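Long-range contacts in TRAP dicarboxylate transporter-DctP subunit (Marinobacter aquaeolei, PDB 4PFI), which probably captures a periplasmic organic-acid substrate as the solute-binding component of a TRAP-type transport system, here without substrate and in an open form: residues Y144-V155 with F245-F256; T111-L119 with S184-Y194. All coordinates share one frame; numbering follows the deposited sequence.

Both contacts are buried, and their centres lie about 22 Å apart, their four segments alternating along the chain. Contact 1 is mainly strand on strand, with backbone hydrogen bonds carrying the pairing and side chains filling in on both faces of the sheet. Contact 2 has no strand pairing: a 3-10 turn and the loop after it lie against helix 185-192, held by side chains. No helix or strand is shared, yet the two meet where Phe114 of contact 2 touches Phe154 and Ile246 of contact 1. Each has one side-chain hydrogen bond across: His145-Glu253 at a helix-strand junction in contact 1, His117-Tyr194 within an aromatic cluster in contact 2.

Contact 1. Residues Y144-V155 with F245-F256; sequences YHNAGLQLLGFV and FIASVVANEDWF
His145, near the end of helix 134-145, and Glu253, the first residue of helix 253-257, are joined by a hydrogen bond from ND1 to OE2 (2.5 Å). The imidazole and carboxylate lie almost flat with one another, 9° apart, and the bond uses the anti lone pair of OE2. Glu253 CG stands anti to its backbone N (chi1 -151°) with the chain extended beyond it, which carries the acid across to the His145-Gly148 turn; there OE1 comes 3.0 Å from Gly148 CA and also accepts from a water. Gly148 closes a Schellman motif that ends the helix.

From this turn, strand 149-155 runs antiparallel to strand 245-252, whose other edge pairs with strand 96-99 in the mixed sheet of the solute-binding-protein fold. A beta bulge interrupts the pairing: Leu152 N donates to Val249 O (3.0 Å), and Val249 N to Gly153 O.

Two side chains pack on Phe256. Gln150 CG lies over one face, 3.7 Å from the Phe256 ring centroid in a CH-pi contact, with the amide plane turned 38° from the ring. The Leu152 and Phe256 side chains slide past each other in opposite directions, Leu152 CD2 reaching Phe256 CE1 at 3.6 Å, while Leu152 CD1 rests on Ala251 CB. Farther along the same face as Gln150, Val155 CG2 meets Val249 CG2 at 3.9 Å, with Ala278 of helix 263-296 against Val155.

On the other sheet face Tyr144 crosses Val250 at about a right angle, CE2 to CG1 at 3.6 Å, and Leu151 CD1 covers one face of the Tyr144 ring. Phe154 turns its ring edge to Ser248 OG and packs CB on Ile246 CG2.

Backbone bonds thus fix the strand register, while the short His145-Glu253 bond, probably strengthened by the carboxylate's charge, ties one helix end to the start of the other.

Contact 2. Residues T111-L119 with S184-Y194; sequences TGLFNLHFL and SETAAEAFRSY
His117 forms an aromatic cluster with Phe191 and Tyr194, Ala190 packing on it, and so anchors the segment after helix 101-104 to residues 184-194 in this solute-binding-protein fold. The one hydrogen bond across the contact joins His117 ND1 to Tyr194 OH at 2.8 Å, with the hydroxyl in the plane of the imidazole. Ring and phenol meet rim to rim, their planes 41° apart.

Two further contacts meet the imidazole. It stands T-shaped to Phe191, its edge aimed at the phenyl face, with planes at 80° and His117 CE1 3.5 Å from Phe191 CZ. Ala190 CB covers one imidazole face in a CH-pi contact, 3.9 Å from the centroid of the His117 ring. In-plane bond, edge and covered face would together limit the ring's rotation. The cluster spreads further: Phe179 stacks on Phe191, and Phe312 of helix 306-316 meets Tyr194 edge-to-face.

Apolar packing continues toward the start of the helix. Thr186 CG2, anti to the backbone N, points at Leu116, whose CD2 comes to 3.4 Å from Thr186 CG2; the same threonine methyl also lies near Gly112 O. Asn115 sets CB against Ala187 CB at 3.8 Å.

Polar contacts here are sparse. Ser184 occupies the N-cap, its OG weakly accepting from Thr186 N. Beside it Asn115 OD1 is buried without a hydrogen-bond partner in the model, lying 3.4 Å from Ser184 CB and 3.6 Å from Ser184 OG.

Contact 1. Residues Y144-V155 with F245-F256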
loop_
_atom_site.group_PDB
_atom_site.type_symbol
_atom_site.label_atom_id
_atom_site.label_comp_id
_atom_site.label_asym_id
_atom_site.label_seq_id
_atom_site.Cartn_x
_atom_site.Cartn_y
_atom_site.Cartn_z
ATOM N N TYR A 144 12.261 8.404 7.400
ATOM C CA TYR A 144 11.022 8.905 7.981
ATOM C C TYR A 144 11.267 10.049 8.959
ATOM O O TYR A 144 10.508 11.026 8.986
ATOM C CB TYR A 144 10.285 7.781 8.707
ATOM C CG TYR A 144 9.403 6.946 7.805
ATOM C CD1 TYR A 144 9.931 5.894 7.082
ATOM C CD2 TYR A 144 8.046 7.209 7.685
ATOM C CE1 TYR A 144 9.155 5.138 6.275
ATOM C CE2 TYR A 144 7.250 6.444 6.873
ATOM C CZ TYR A 144 7.818 5.409 6.171
ATOM O OH TYR A 144 7.084 4.606 5.354
ATOM N N HIS A 145 12.312 9.898 9.779
ATOM C CA HIS A 145 12.706 10.917 10.750
ATOM C C HIS A 145 13.012 12.181 9.989
ATOM O O HIS A 145 12.584 13.261 10.369
ATOM C CB HIS A 145 13.931 10.482 11.554
ATOM C CG HIS A 145 13.628 9.515 12.662
ATOM N ND1 HIS A 145 12.658 9.750 13.616
ATOM C CD2 HIS A 145 14.191 8.325 12.987
ATOM C CE1 HIS A 145 12.627 8.742 14.469
ATOM N NE2 HIS A 145 13.544 7.862 14.109
ATOM N N ASN A 146 13.726 12.026 8.881
ATOM C CA ASN A 146 14.050 13.140 7.996
ATOM C C ASN A 146 12.807 13.918 7.543
ATOM O O ASN A 146 12.909 15.074 7.149
ATOM C CB ASN A 146 14.824 12.621 6.780
ATOM C CG ASN A 146 15.418 13.730 5.942
ATOM O OD1 ASN A 146 14.832 14.138 4.935
ATOM N ND2 ASN A 146 16.598 14.215 6.337
ATOM N N ALA A 147 11.639 13.280 7.598
ATOM C CA ALA A 147 10.365 13.938 7.269
ATOM C C ALA A 147 9.583 14.280 8.541
ATOM O O ALA A 147 8.424 14.698 8.473
ATOM C CB ALA A 147 9.514 13.045 6.339
ATOM N N GLY A 148 10.238 14.100 9.690
ATOM C CA GLY A 148 9.662 14.357 11.001
ATOM C C GLY A 148 8.620 13.339 11.447
ATOM O O GLY A 148 7.635 13.691 12.100
ATOM N N LEU A 149 8.847 12.072 11.119
ATOM C CA LEU A 149 7.886 11.030 11.449
ATOM C C LEU A 149 8.538 9.833 12.136
ATOM O O LEU A 149 9.655 9.434 11.807
ATOM C CB LEU A 149 7.138 10.571 10.186
ATOM C CG LEU A 149 6.180 11.589 9.558
ATOM C CD1 LEU A 149 5.689 11.099 8.201
ATOM C CD2 LEU A 149 5.011 11.878 10.487
ATOM N N GLN A 150 7.825 9.244 13.088
ATOM C CA GLN A 150 8.283 8.005 13.695
ATOM C C GLN A 150 7.635 6.813 12.972
ATOM O O GLN A 150 6.427 6.618 13.061
ATOM C CB GLN A 150 7.954 7.978 15.194
ATOM C CG GLN A 150 8.413 6.715 15.893
ATOM C CD GLN A 150 9.926 6.546 15.878
ATOM O OE1 GLN A 150 10.654 7.358 16.446
ATOM N NE2 GLN A 150 10.405 5.484 15.229
ATOM N N LEU A 151 8.446 6.036 12.250
ATOM C CA LEU A 151 7.976 4.812 11.581
ATOM C C LEU A 151 7.828 3.698 12.608
ATOM O O LEU A 151 8.768 3.411 13.334
ATOM C CB LEU A 151 8.956 4.368 10.488
ATOM C CG LEU A 151 8.677 2.980 9.899
ATOM C CD1 LEU A 151 7.442 2.994 8.999
ATOM C CD2 LEU A 151 9.888 2.427 9.155
ATOM N N LEU A 152 6.649 3.078 12.663
ATOM C CA LEU A 152 6.377 2.001 13.618
ATOM C C LEU A 152 6.306 0.636 12.937
ATOM O O LEU A 152 6.490 -0.392 13.582
ATOM C CB LEU A 152 5.070 2.270 14.369
ATOM C CG LEU A 152 5.031 3.591 15.151
ATOM C CD1 LEU A 152 3.689 3.783 15.864
ATOM C CD2 LEU A 152 6.194 3.659 16.145
ATOM N N GLY A 153 6.018 0.614 11.637
ATOM C CA GLY A 153 5.883 -0.648 10.935
ATOM C C GLY A 153 5.176 -0.560 9.598
ATOM O O GLY A 153 4.723 0.506 9.170
ATOM N N PHE A 154 5.083 -1.710 8.939
ATOM C CA PHE A 154 4.431 -1.819 7.650
ATOM C C PHE A 154 3.234 -2.771 7.727
ATOM O O PHE A 154 3.272 -3.759 8.460
ATOM C CB PHE A 154 5.448 -2.295 6.603
ATOM C CG PHE A 154 6.591 -1.323 6.388
ATOM C CD1 PHE A 154 6.347 -0.042 5.931
ATOM C CD2 PHE A 154 7.911 -1.679 6.692
ATOM C CE1 PHE A 154 7.386 0.855 5.756
ATOM C CE2 PHE A 154 8.959 -0.771 6.511
ATOM C CZ PHE A 154 8.699 0.489 6.046
ATOM N N VAL A 155 2.177 -2.461 6.980
ATOM C CA VAL A 155 0.989 -3.303 6.910
ATOM C C VAL A 155 0.551 -3.610 5.465
ATOM O O VAL A 155 0.396 -2.700 4.657
ATOM C CB VAL A 155 -0.178 -2.632 7.635
ATOM C CG1 VAL A 155 -1.394 -3.538 7.605
ATOM C CG2 VAL A 155 0.231 -2.278 9.080
ATOM N N PHE A 245 0.096 -3.729 -2.093
ATOM C CA PHE A 245 -0.166 -2.466 -1.413
ATOM C C PHE A 245 0.384 -2.588 -0.011
ATOM O O PHE A 245 -0.098 -3.402 0.760
ATOM C CB PHE A 245 -1.660 -2.264 -1.232
ATOM C CG PHE A 245 -2.167 -0.904 -1.575
ATOM C CD1 PHE A 245 -1.555 -0.121 -2.552
ATOM C CD2 PHE A 245 -3.362 -0.443 -1.001
ATOM C CE1 PHE A 245 -2.097 1.129 -2.923
ATOM C CE2 PHE A 245 -3.919 0.808 -1.370
ATOM C CZ PHE A 245 -3.284 1.592 -2.329
ATOM N N ILE A 246 1.361 -1.758 0.325
ATOM C CA ILE A 246 1.966 -1.765 1.646
ATOM C C ILE A 246 1.785 -0.391 2.258
ATOM O O ILE A 246 2.304 0.590 1.716
ATOM C CB ILE A 246 3.467 -2.013 1.536
ATOM C CG1 ILE A 246 3.743 -3.311 0.763
ATOM C CG2 ILE A 246 4.110 -2.046 2.934
ATOM C CD1 ILE A 246 3.228 -4.558 1.464
ATOM N N ALA A 247 1.066 -0.295 3.374
ATOM C CA ALA A 247 0.859 0.989 4.046
ATOM C C ALA A 247 1.766 1.097 5.282
ATOM O O ALA A 247 2.038 0.090 5.933
ATOM C CB ALA A 247 -0.587 1.132 4.450
ATOM N N SER A 248 2.228 2.315 5.592
ATOM C CA SER A 248 3.050 2.589 6.780
ATOM C C SER A 248 2.182 2.985 7.949
ATOM O O SER A 248 1.204 3.715 7.768
ATOM C CB SER A 248 3.972 3.797 6.535
ATOM O OG SER A 248 5.205 3.441 5.971
ATOM N N VAL A 249 2.550 2.562 9.154
ATOM C CA VAL A 249 1.984 3.180 10.355
ATOM C C VAL A 249 3.022 4.137 10.933
ATOM O O VAL A 249 4.129 3.732 11.272
ATOM C CB VAL A 249 1.562 2.143 11.431
ATOM C CG1 VAL A 249 1.082 2.861 12.709
ATOM C CG2 VAL A 249 0.482 1.205 10.901
ATOM N N VAL A 250 2.673 5.410 11.041
ATOM C CA VAL A 250 3.614 6.411 11.542
ATOM C C VAL A 250 3.078 7.133 12.778
ATOM O O VAL A 250 1.871 7.176 13.024
ATOM C CB VAL A 250 3.948 7.474 10.454
ATOM C CG1 VAL A 250 4.687 6.835 9.300
ATOM C CG2 VAL A 250 2.683 8.199 9.995
ATOM N N ALA A 251 3.989 7.718 13.546
ATOM C CA ALA A 251 3.601 8.475 14.725
ATOM C C ALA A 251 4.343 9.797 14.806
ATOM O O ALA A 251 5.476 9.940 14.325
ATOM C CB ALA A 251 3.840 7.665 15.989
ATOM N N ASN A 252 3.686 10.766 15.426
ATOM C CA ASN A 252 4.349 12.003 15.796
ATOM C C ASN A 252 5.666 11.724 16.533
ATOM O O ASN A 252 5.731 10.915 17.463
ATOM C CB ASN A 252 3.433 12.876 16.645
ATOM C CG ASN A 252 4.075 14.195 17.002
ATOM O OD1 ASN A 252 4.625 14.355 18.091
ATOM N ND2 ASN A 252 4.040 15.141 16.068
ATOM N N GLU A 253 6.717 12.394 16.085
ATOM C CA GLU A 253 8.075 12.075 16.491
ATOM C C GLU A 253 8.334 12.312 17.975
ATOM O O GLU A 253 9.067 11.553 18.620
ATOM C CB GLU A 253 9.030 12.928 15.678
ATOM C CG GLU A 253 10.363 12.301 15.447
ATOM C CD GLU A 253 10.988 12.830 14.186
ATOM O OE1 GLU A 253 10.684 13.988 13.824
ATOM O OE2 GLU A 253 11.751 12.085 13.540
ATOM N N ASP A 254 7.725 13.366 18.508
ATOM C CA ASP A 254 7.968 13.772 19.889
ATOM C C ASP A 254 7.006 13.079 20.843
ATOM O O ASP A 254 7.389 12.693 21.946
ATOM C CB ASP A 254 7.843 15.290 20.029
ATOM C CG ASP A 254 8.954 16.042 19.298
ATOM O OD1 ASP A 254 10.124 15.602 19.363
ATOM O OD2 ASP A 254 8.654 17.075 18.657
ATOM N N TRP A 255 5.759 12.914 20.414
ATOM C CA TRP A 255 4.780 12.181 21.202
ATOM C C TRP A 255 5.290 10.772 21.479
ATOM O O TRP A 255 5.213 10.276 22.602
ATOM C CB TRP A 255 3.451 12.125 20.465
ATOM C CG TRP A 255 2.466 11.179 21.088
ATOM C CD1 TRP A 255 1.666 11.415 22.170
ATOM C CD2 TRP A 255 2.177 9.840 20.662
ATOM N NE1 TRP A 255 0.901 10.310 22.443
ATOM C CE2 TRP A 255 1.193 9.329 21.531
ATOM C CE3 TRP A 255 2.658 9.026 19.632
ATOM C CZ2 TRP A 255 0.679 8.040 21.403
ATOM C CZ3 TRP A 255 2.146 7.745 19.506
ATOM C CH2 TRP A 255 1.169 7.265 20.387
ATOM N N PHE A 256 5.823 10.133 20.447
ATOM C CA PHE A 256 6.379 8.799 20.597
ATOM C C PHE A 256 7.502 8.802 21.630
ATOM O O PHE A 256 7.520 7.993 22.555
ATOM C CB PHE A 256 6.917 8.290 19.263
ATOM C CG PHE A 256 7.432 6.886 19.321
ATOM C CD1 PHE A 256 6.565 5.824 19.502
ATOM C CD2 PHE A 256 8.779 6.623 19.194
ATOM C CE1 PHE A 256 7.037 4.524 19.555
ATOM C CE2 PHE A 256 9.260 5.321 19.251
ATOM C CZ PHE A 256 8.390 4.274 19.428
HETATM O O HOH W 1 12.769 15.756 12.566
#

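Contact 2. Residues T111-L119 with S184-Y194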
loop_
_atom_site.group_PDB
_atom_site.type_symbol
_atom_site.label_atom_id
_atom_site.label_comp_id
_atom_site.label_asym_id
_atom_site.label_seq_id
_atom_site.Cartn_x
_atom_site.Cartn_y
_atom_site.Cartn_z
ATOM N N THR A 111 10.183 4.741 0.077
ATOM C CA THR A 111 8.965 3.931 0.081
ATOM C C THR A 111 8.616 3.473 -1.346
ATOM O O THR A 111 7.831 2.545 -1.518
ATOM C CB THR A 111 7.772 4.668 0.741
ATOM O OG1 THR A 111 7.549 5.930 0.100
ATOM C CG2 THR A 111 8.040 4.906 2.217
ATOM N N GLY A 112 9.223 4.098 -2.361
ATOM C CA GLY A 112 9.070 3.637 -3.730
ATOM C C GLY A 112 9.432 2.164 -3.890
ATOM O O GLY A 112 8.956 1.493 -4.792
ATOM N N LEU A 113 10.300 1.665 -3.022
ATOM C CA LEU A 113 10.629 0.252 -3.007
ATOM C C LEU A 113 9.369 -0.620 -3.110
ATOM O O LEU A 113 9.381 -1.638 -3.780
ATOM C CB LEU A 113 11.373 -0.085 -1.710
ATOM C CG LEU A 113 11.799 -1.540 -1.500
ATOM C CD1 LEU A 113 13.114 -1.828 -2.227
ATOM C CD2 LEU A 113 11.918 -1.858 0.023
ATOM N N PHE A 114 8.293 -0.204 -2.447
ATOM C CA PHE A 114 7.067 -0.995 -2.355
ATOM C C PHE A 114 6.193 -0.959 -3.596
ATOM O O PHE A 114 5.220 -1.708 -3.677
ATOM C CB PHE A 114 6.236 -0.551 -1.137
ATOM C CG PHE A 114 6.929 -0.776 0.155
ATOM C CD1 PHE A 114 7.285 -2.062 0.534
ATOM C CD2 PHE A 114 7.285 0.297 0.964
ATOM C CE1 PHE A 114 7.967 -2.281 1.735
ATOM C CE2 PHE A 114 7.957 0.085 2.164
ATOM C CZ PHE A 114 8.302 -1.218 2.550
ATOM N N ASN A 115 6.518 -0.092 -4.548
ATOM C CA ASN A 115 5.836 -0.101 -5.844
ATOM C C ASN A 115 6.667 -0.766 -6.959
ATOM O O ASN A 115 6.222 -0.811 -8.098
ATOM C CB ASN A 115 5.438 1.309 -6.293
ATOM C CG ASN A 115 4.621 2.081 -5.258
ATOM O OD1 ASN A 115 4.798 3.295 -5.109
ATOM N ND2 ASN A 115 3.728 1.399 -4.549
ATOM N N LEU A 116 7.868 -1.259 -6.651
ATOM C CA LEU A 116 8.676 -1.987 -7.651
ATOM C C LEU A 116 8.082 -3.371 -7.943
ATOM O O LEU A 116 7.705 -4.103 -7.026
ATOM C CB LEU A 116 10.133 -2.130 -7.186
ATOM C CG LEU A 116 10.960 -0.835 -7.246
ATOM C CD1 LEU A 116 12.290 -1.039 -6.575
ATOM C CD2 LEU A 116 11.155 -0.361 -8.692
ATOM N N HIS A 117 7.991 -3.750 -9.209
ATOM C CA HIS A 117 7.357 -5.028 -9.539
ATOM C C HIS A 117 8.331 -6.200 -9.322
ATOM O O HIS A 117 9.513 -6.071 -9.632
ATOM C CB HIS A 117 6.844 -5.012 -10.984
ATOM C CG HIS A 117 5.700 -4.065 -11.210
ATOM N ND1 HIS A 117 5.018 -3.988 -12.391
ATOM C CD2 HIS A 117 5.131 -3.151 -10.377
ATOM C CE1 HIS A 117 4.070 -3.064 -12.292
ATOM N NE2 HIS A 117 4.128 -2.543 -11.092
ATOM N N PHE A 118 7.824 -7.322 -8.797
ATOM C CA PHE A 118 8.574 -8.583 -8.692
ATOM C C PHE A 118 9.809 -8.486 -7.795
ATOM O O PHE A 118 10.776 -9.191 -8.006
ATOM C CB PHE A 118 8.952 -9.088 -10.088
ATOM C CG PHE A 118 7.763 -9.220 -11.005
ATOM C CD1 PHE A 118 6.822 -10.221 -10.797
ATOM C CD2 PHE A 118 7.558 -8.324 -12.047
ATOM C CE1 PHE A 118 5.704 -10.327 -11.602
ATOM C CE2 PHE A 118 6.435 -8.438 -12.864
ATOM C CZ PHE A 118 5.508 -9.443 -12.631
ATOM N N LEU A 119 9.763 -7.631 -6.779
ATOM C CA LEU A 119 10.931 -7.392 -5.950
ATOM C C LEU A 119 10.805 -8.136 -4.628
ATOM O O LEU A 119 11.580 -9.050 -4.343
ATOM C CB LEU A 119 11.107 -5.899 -5.680
ATOM C CG LEU A 119 12.317 -5.558 -4.798
ATOM C CD1 LEU A 119 13.566 -5.423 -5.651
ATOM C CD2 LEU A 119 12.056 -4.292 -4.011
ATOM N N SER A 184 3.555 7.740 -7.515
ATOM C CA SER A 184 4.962 7.689 -7.194
ATOM C C SER A 184 5.723 7.627 -8.514
ATOM O O SER A 184 5.315 6.929 -9.440
ATOM C CB SER A 184 5.250 6.434 -6.360
ATOM O OG SER A 184 6.631 6.281 -6.107
ATOM N N GLU A 185 6.833 8.339 -8.611
ATOM C CA GLU A 185 7.617 8.312 -9.835
ATOM C C GLU A 185 8.042 6.870 -10.146
ATOM O O GLU A 185 8.073 6.439 -11.300
ATOM C CB GLU A 185 8.833 9.210 -9.689
ATOM C CG GLU A 185 9.550 9.449 -10.979
ATOM C CD GLU A 185 10.320 10.760 -10.977
ATOM O OE1 GLU A 185 10.413 11.403 -9.906
ATOM O OE2 GLU A 185 10.826 11.152 -12.056
ATOM N N THR A 186 8.350 6.115 -9.100
ATOM C CA THR A 186 8.792 4.756 -9.288
ATOM C C THR A 186 7.644 3.922 -9.812
ATOM O O THR A 186 7.851 3.040 -10.642
ATOM C CB THR A 186 9.326 4.162 -7.988
ATOM O OG1 THR A 186 10.424 4.962 -7.527
ATOM C CG2 THR A 186 9.806 2.740 -8.197
ATOM N N ALA A 187 6.433 4.191 -9.320
ATOM C CA ALA A 187 5.260 3.431 -9.732
ATOM C C ALA A 187 4.923 3.737 -11.193
ATOM O O ALA A 187 4.587 2.838 -11.960
ATOM C CB ALA A 187 4.044 3.718 -8.827
ATOM N N ALA A 188 5.059 5.001 -11.580
ATOM C CA ALA A 188 4.847 5.401 -12.975
ATOM C C ALA A 188 5.833 4.676 -13.900
ATOM O O ALA A 188 5.449 4.130 -14.942
ATOM C CB ALA A 188 5.000 6.906 -13.128
ATOM N N GLU A 189 7.102 4.666 -13.504
ATOM C CA GLU A 189 8.162 4.089 -14.325
ATOM C C GLU A 189 7.988 2.593 -14.528
ATOM O O GLU A 189 8.365 2.050 -15.557
ATOM C CB GLU A 189 9.538 4.354 -13.712
ATOM C CG GLU A 189 10.660 3.875 -14.601
ATOM C CD GLU A 189 10.656 4.561 -15.972
ATOM O OE1 GLU A 189 9.992 5.612 -16.128
ATOM O OE2 GLU A 189 11.321 4.050 -16.900
ATOM N N ALA A 190 7.418 1.933 -13.535
ATOM C CA ALA A 190 7.137 0.509 -13.611
ATOM C C ALA A 190 6.286 0.176 -14.837
ATOM O O ALA A 190 6.582 -0.775 -15.570
ATOM C CB ALA A 190 6.427 0.070 -12.335
ATOM N N PHE A 191 5.228 0.961 -15.053
ATOM C CA PHE A 191 4.289 0.709 -16.152
ATOM C C PHE A 191 4.788 1.344 -17.460
ATOM O O PHE A 191 4.506 0.861 -18.556
ATOM C CB PHE A 191 2.890 1.190 -15.763
ATOM C CG PHE A 191 2.202 0.263 -14.775
ATOM C CD1 PHE A 191 1.568 -0.898 -15.221
ATOM C CD2 PHE A 191 2.236 0.517 -13.406
ATOM C CE1 PHE A 191 0.975 -1.771 -14.325
ATOM C CE2 PHE A 191 1.646 -0.359 -12.515
ATOM C CZ PHE A 191 1.006 -1.497 -12.971
ATOM N N ARG A 192 5.565 2.407 -17.342
ATOM C CA ARG A 192 6.215 2.969 -18.506
ATOM C C ARG A 192 7.156 1.912 -19.082
ATOM O O ARG A 192 7.338 1.831 -20.284
ATOM C CB ARG A 192 6.969 4.234 -18.126
ATOM C CG ARG A 192 7.291 5.125 -19.270
ATOM C CD ARG A 192 7.991 6.392 -18.758
ATOM N NE ARG A 192 7.066 7.390 -18.172
ATOM C CZ ARG A 192 7.068 7.809 -16.898
ATOM N NH1 ARG A 192 7.929 7.335 -16.003
ATOM N NH2 ARG A 192 6.193 8.721 -16.504
ATOM N N SER A 193 7.743 1.084 -18.226
ATOM C CA SER A 193 8.633 0.012 -18.704
ATOM C C SER A 193 7.924 -0.952 -19.659
ATOM O O SER A 193 8.538 -1.475 -20.572
ATOM C CB SER A 193 9.182 -0.805 -17.540
ATOM O OG SER A 193 9.894 -0.003 -16.635
ATOM N N TYR A 194 6.636 -1.189 -19.431
ATOM C CA TYR A 194 5.840 -2.080 -20.285
ATOM C C TYR A 194 5.352 -1.361 -21.537
ATOM O O TYR A 194 4.766 -1.981 -22.428
ATOM C CB TYR A 194 4.641 -2.632 -19.504
ATOM C CG TYR A 194 5.024 -3.316 -18.208
ATOM C CD1 TYR A 194 6.261 -3.963 -18.076
ATOM C CD2 TYR A 194 4.171 -3.308 -17.123
ATOM C CE1 TYR A 194 6.630 -4.582 -16.901
ATOM C CE2 TYR A 194 4.524 -3.913 -15.940
ATOM C CZ TYR A 194 5.763 -4.548 -15.839
ATOM O OH TYR A 194 6.104 -5.164 -14.674
#